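Local structure of DNA protection during starvation protein (Mycobacterium smegmatis, 2YW6) at the interface of chains A and B and the interface of chains A and C. The protein oxidises iron(II) with hydrogen peroxide and stores it as a ferric mineral inside a hollow dodecamer, shielding DNA from hydroxyl radicals, and also binds DNA. Coordinates in Å, arbitrary orientation; residue numbers count along the deposited sequence, not the author numbering. Chains: chain A/B/C, DNA protection during starvation protein.

Contact 1: the interface of chains A and B. Residues chain A 46, 151, 154-155, 157-158; chain B 43-48.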
# COMPACT_ATOMS: atom_id res chain seq x y z
N ASN A 46 -32.41 1.80 5.71
CA ASN A 46 -31.26 1.69 4.81
C ASN A 46 -30.48 2.97 4.52
O ASN A 46 -30.07 3.20 3.39
CB ASN A 46 -31.73 1.08 3.49
CG ASN A 46 -33.04 1.64 3.03
OD1 ASN A 46 -33.27 2.85 3.10
ND2 ASN A 46 -33.93 0.77 2.56
N PHE A 151 -28.40 5.83 -9.64
CA PHE A 151 -28.38 5.12 -8.37
C PHE A 151 -29.37 5.75 -7.40
O PHE A 151 -29.95 5.06 -6.57
CB PHE A 151 -26.96 5.11 -7.79
CG PHE A 151 -26.02 4.21 -8.54
CD1 PHE A 151 -26.32 2.86 -8.67
CD2 PHE A 151 -24.89 4.72 -9.17
CE1 PHE A 151 -25.50 2.02 -9.42
CE2 PHE A 151 -24.06 3.88 -9.92
CZ PHE A 151 -24.37 2.54 -10.05
N ALA A 154 -32.72 4.51 -8.72
CA ALA A 154 -32.93 3.08 -8.51
C ALA A 154 -33.46 2.84 -7.11
O ALA A 154 -34.12 1.83 -6.84
CB ALA A 154 -31.64 2.31 -8.69
N HIS A 155 -33.15 3.77 -6.22
CA HIS A 155 -33.61 3.69 -4.85
C HIS A 155 -35.10 4.01 -4.78
O HIS A 155 -35.83 3.44 -3.97
CB HIS A 155 -32.89 4.71 -3.97
CG HIS A 155 -31.69 4.17 -3.26
ND1 HIS A 155 -30.43 4.19 -3.81
CD2 HIS A 155 -31.56 3.62 -2.03
CE1 HIS A 155 -29.57 3.70 -2.93
NE2 HIS A 155 -30.23 3.34 -1.85
N GLU A 157 -37.42 3.43 -7.02
CA GLU A 157 -38.32 2.44 -7.62
C GLU A 157 -38.52 1.26 -6.69
O GLU A 157 -38.19 0.13 -7.03
CB GLU A 157 -37.75 1.96 -8.95
CG GLU A 157 -37.54 3.07 -9.94
CD GLU A 157 -37.12 2.56 -11.29
OE1 GLU A 157 -36.11 1.83 -11.36
OE2 GLU A 157 -37.80 2.88 -12.29
N SER A 158 -39.09 1.53 -5.51
CA SER A 158 -39.35 0.52 -4.48
C SER A 158 -39.23 -0.93 -4.93
O SER A 158 -38.37 -1.64 -4.38
CB SER A 158 -40.74 0.76 -3.87
OG SER A 158 -41.75 0.73 -4.86
N VAL B 43 -33.09 -3.02 -8.19
CA VAL B 43 -33.47 -1.69 -7.79
C VAL B 43 -34.31 -1.85 -6.54
O VAL B 43 -34.65 -2.96 -6.15
CB VAL B 43 -34.30 -0.97 -8.88
CG1 VAL B 43 -33.55 -0.96 -10.21
CG2 VAL B 43 -35.63 -1.65 -9.02
N GLY B 44 -34.66 -0.73 -5.91
CA GLY B 44 -35.44 -0.81 -4.69
C GLY B 44 -34.70 -0.08 -3.59
O GLY B 44 -33.51 0.20 -3.75
N PRO B 45 -35.35 0.22 -2.46
CA PRO B 45 -34.76 0.92 -1.32
C PRO B 45 -33.47 0.35 -0.76
O PRO B 45 -32.65 1.08 -0.20
CB PRO B 45 -35.89 0.91 -0.30
CG PRO B 45 -37.10 1.00 -1.17
CD PRO B 45 -36.79 -0.03 -2.23
N ASN B 46 -33.26 -0.95 -0.91
CA ASN B 46 -32.06 -1.56 -0.36
C ASN B 46 -31.19 -2.27 -1.39
O ASN B 46 -30.41 -3.15 -1.02
CB ASN B 46 -32.47 -2.54 0.73
CG ASN B 46 -33.57 -3.45 0.27
OD1 ASN B 46 -34.62 -2.99 -0.18
ND2 ASN B 46 -33.34 -4.76 0.37
N PHE B 47 -31.30 -1.88 -2.65
CA PHE B 47 -30.52 -2.53 -3.71
C PHE B 47 -29.00 -2.49 -3.52
O PHE B 47 -28.29 -3.43 -3.90
CB PHE B 47 -30.90 -1.95 -5.07
CG PHE B 47 -30.19 -0.68 -5.41
CD1 PHE B 47 -28.91 -0.72 -5.96
CD2 PHE B 47 -30.79 0.55 -5.19
CE1 PHE B 47 -28.24 0.46 -6.30
CE2 PHE B 47 -30.13 1.73 -5.53
CZ PHE B 47 -28.85 1.68 -6.08
N ILE B 48 -28.50 -1.39 -2.96
CA ILE B 48 -27.07 -1.23 -2.74
C ILE B 48 -26.52 -2.27 -1.79
O ILE B 48 -25.35 -2.65 -1.89
CB ILE B 48 -26.76 0.20 -2.23
CG1 ILE B 48 -26.70 1.14 -3.43
CG2 ILE B 48 -25.48 0.23 -1.41
CD1 ILE B 48 -26.26 2.53 -3.11

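Contact 2: the interface of chains A and C. Residues chain A 70, 73-74; chain C 146-147, 150-151.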
# COMPACT_ATOMS: atom_id res chain seq x y z
N GLU A 70 -9.65 25.66 -11.54
CA GLU A 70 -8.33 25.74 -12.12
C GLU A 70 -8.43 26.05 -13.60
O GLU A 70 -7.58 26.74 -14.16
CB GLU A 70 -7.57 24.44 -11.90
CG GLU A 70 -7.54 24.03 -10.44
CD GLU A 70 -6.22 23.45 -10.00
OE1 GLU A 70 -5.76 22.46 -10.62
OE2 GLU A 70 -5.64 24.00 -9.04
N ALA A 73 -8.95 29.73 -13.86
CA ALA A 73 -7.73 30.49 -13.65
C ALA A 73 -6.81 30.32 -14.86
O ALA A 73 -6.07 31.24 -15.25
CB ALA A 73 -7.03 30.05 -12.38
N THR A 74 -6.84 29.14 -15.47
CA THR A 74 -6.00 28.93 -16.63
C THR A 74 -6.48 29.84 -17.76
O THR A 74 -5.66 30.37 -18.50
CB THR A 74 -6.04 27.46 -17.07
OG1 THR A 74 -5.59 26.65 -15.98
CG2 THR A 74 -5.13 27.23 -18.28
N GLU C 146 -2.08 22.65 -20.88
CA GLU C 146 -2.55 24.00 -20.61
C GLU C 146 -2.59 24.35 -19.13
O GLU C 146 -2.28 25.47 -18.74
CB GLU C 146 -3.92 24.21 -21.24
CG GLU C 146 -3.84 24.48 -22.72
CD GLU C 146 -5.17 24.34 -23.41
OE1 GLU C 146 -6.19 24.67 -22.78
OE2 GLU C 146 -5.17 23.93 -24.59
N LYS C 147 -2.99 23.39 -18.31
CA LYS C 147 -3.02 23.62 -16.87
C LYS C 147 -1.59 23.91 -16.40
O LYS C 147 -1.36 24.84 -15.63
CB LYS C 147 -3.56 22.41 -16.12
CG LYS C 147 -3.55 22.61 -14.61
CD LYS C 147 -3.40 21.32 -13.83
CE LYS C 147 -4.73 20.63 -13.65
NZ LYS C 147 -4.67 19.58 -12.58
N TRP C 150 -0.35 27.32 -17.03
CA TRP C 150 -0.93 28.27 -16.10
C TRP C 150 -0.14 28.32 -14.79
O TRP C 150 0.09 29.40 -14.24
CB TRP C 150 -2.39 27.94 -15.80
CG TRP C 150 -2.89 28.83 -14.72
CD1 TRP C 150 -2.88 30.19 -14.71
CD2 TRP C 150 -3.39 28.42 -13.44
NE1 TRP C 150 -3.33 30.66 -13.50
CE2 TRP C 150 -3.65 29.59 -12.70
CE3 TRP C 150 -3.63 27.18 -12.84
CZ2 TRP C 150 -4.14 29.56 -11.40
CZ3 TRP C 150 -4.12 27.14 -11.54
CH2 TRP C 150 -4.37 28.33 -10.83
N PHE C 151 0.28 27.17 -14.28
CA PHE C 151 1.06 27.16 -13.04
C PHE C 151 2.34 27.94 -13.28
O PHE C 151 2.81 28.65 -12.41
CB PHE C 151 1.40 25.74 -12.59
CG PHE C 151 0.24 24.98 -12.03
CD1 PHE C 151 -0.87 25.65 -11.52
CD2 PHE C 151 0.25 23.59 -12.00
CE1 PHE C 151 -1.95 24.94 -10.98
CE2 PHE C 151 -0.83 22.87 -11.47
CZ PHE C 151 -1.93 23.56 -10.96
O HOH W 1 -4.16 20.51 -10.36

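Contact 1: the interface of chains A and B
A subunit interface of the Dps homododecamer, this patch seats the C-terminal end of helix 132-156 of chain A against the 43-46 loop and the first turn of helix 47-74 of chain B, and helps hold neighbouring subunits in the shell. A backbone hydrogen bond crosses it: the amide N of B:Gly44 points at the carbonyl O of A:Ala154, 2.8 Å away, nearly straight (171° at H) and in the carbonyl plane. The imidazole of A:His155 is central to the packing with B:Phe47 and B:Ile48. Its ND1 bonds to the carbonyl O of A:Phe151 one turn back in the same helix (2.9 Å, within the ring plane but above the carbonyl plane), which fixes the rotation of the ring. B:Phe47 meets it edge to face, the planes turned 64° apart and the phenyl CE2 and CD2 rim lying over one imidazole face. CG of B:Phe47 sits in the crowded position between backbone N and carbonyl carbon (chi1 83°), sending the phenyl toward chain A, where CE2 also touches the methyl CB of A:Ala154 at 3.6 Å. CD1 of B:Ile48 abuts the imidazole edge, 3.5 Å from CE1 of A:His155. On the loop side, the carbonyl O of B:Pro45 faces ND2 of A:Asn46 without a hydrogen bond, and its ring CD lies beside CA of the poorly ordered A:Ser158. The site thus ties a helix end to a neighbour's interhelical turn, supporting the iron-storing cage.

Contact 2: the interface of chains A and C
Helix 47-74 of chain A, through its last turns, meets helix 132-155 of chain C, with A:Glu70, A:Ala73 and A:Thr74 set against C:Glu146, C:Lys147, C:Trp150 and C:Phe151. The indole of C:Trp150 gives chain C its largest share of this patch. Its CG stands anti to the backbone N (chi1 173°), and the ring presents one face to chain A. The methyl CB of A:Ala73 lies over that face as a CH-pi contact, 3.6 Å from the centroid of the six-membered ring and displaced toward its rim. Toward the pyrrole part, CA of A:Thr74 lies 3.7 Å from CG of C:Trp150. The hydroxyl OG1 of A:Thr74 is turned back to its own helix, bonding to the carbonyl O of A:Glu70 at 2.7 Å from above the carbonyl plane. This leaves the methyl CG2, anti to the backbone N, beside the carbonyl O of C:Glu146 at 3.4 Å. Farther along, the ammonium NZ of C:Lys147 forms a loose salt bridge with the carboxylate OE1 of A:Glu70, 3.7 Å apart. Water 1 joins the same two atoms, with 2.5 Å to OE1 of A:Glu70 and 2.5 Å to NZ of C:Lys147, and lies at the edge of the C:Phe151 ring. The lysine reaches there by a bend at chi3 (-84°). The nearby positive charge may favour the ionised carboxylate of A:Glu70, a probable ligand of the ferroxidase irons, at a site shared between two subunits. In the ferritin-like four-helix bundle the patch lies at the C-terminal end of helix 47-74 of chain A, on the flank of the last bundle helix of chain C.

Contact 1 and contact 2 lie about 41 Å apart, centre to centre of their C-alpha atoms, toward opposite ends of the helical bundle of chain A. Both pair helix 47-74 of one subunit with the last helix of another, but at opposite ends of helix 47-74: contact 1 uses its start and contact 2 its end. Chain A lends the end of its last helix and adjoining loop residues to contact 1, and helix 47-74 to contact 2. Phe151 serves in both, through chain A in the first and chain C in the second. Because all twelve subunits are identical, each can offer both surfaces, joining several neighbours into the closed shell.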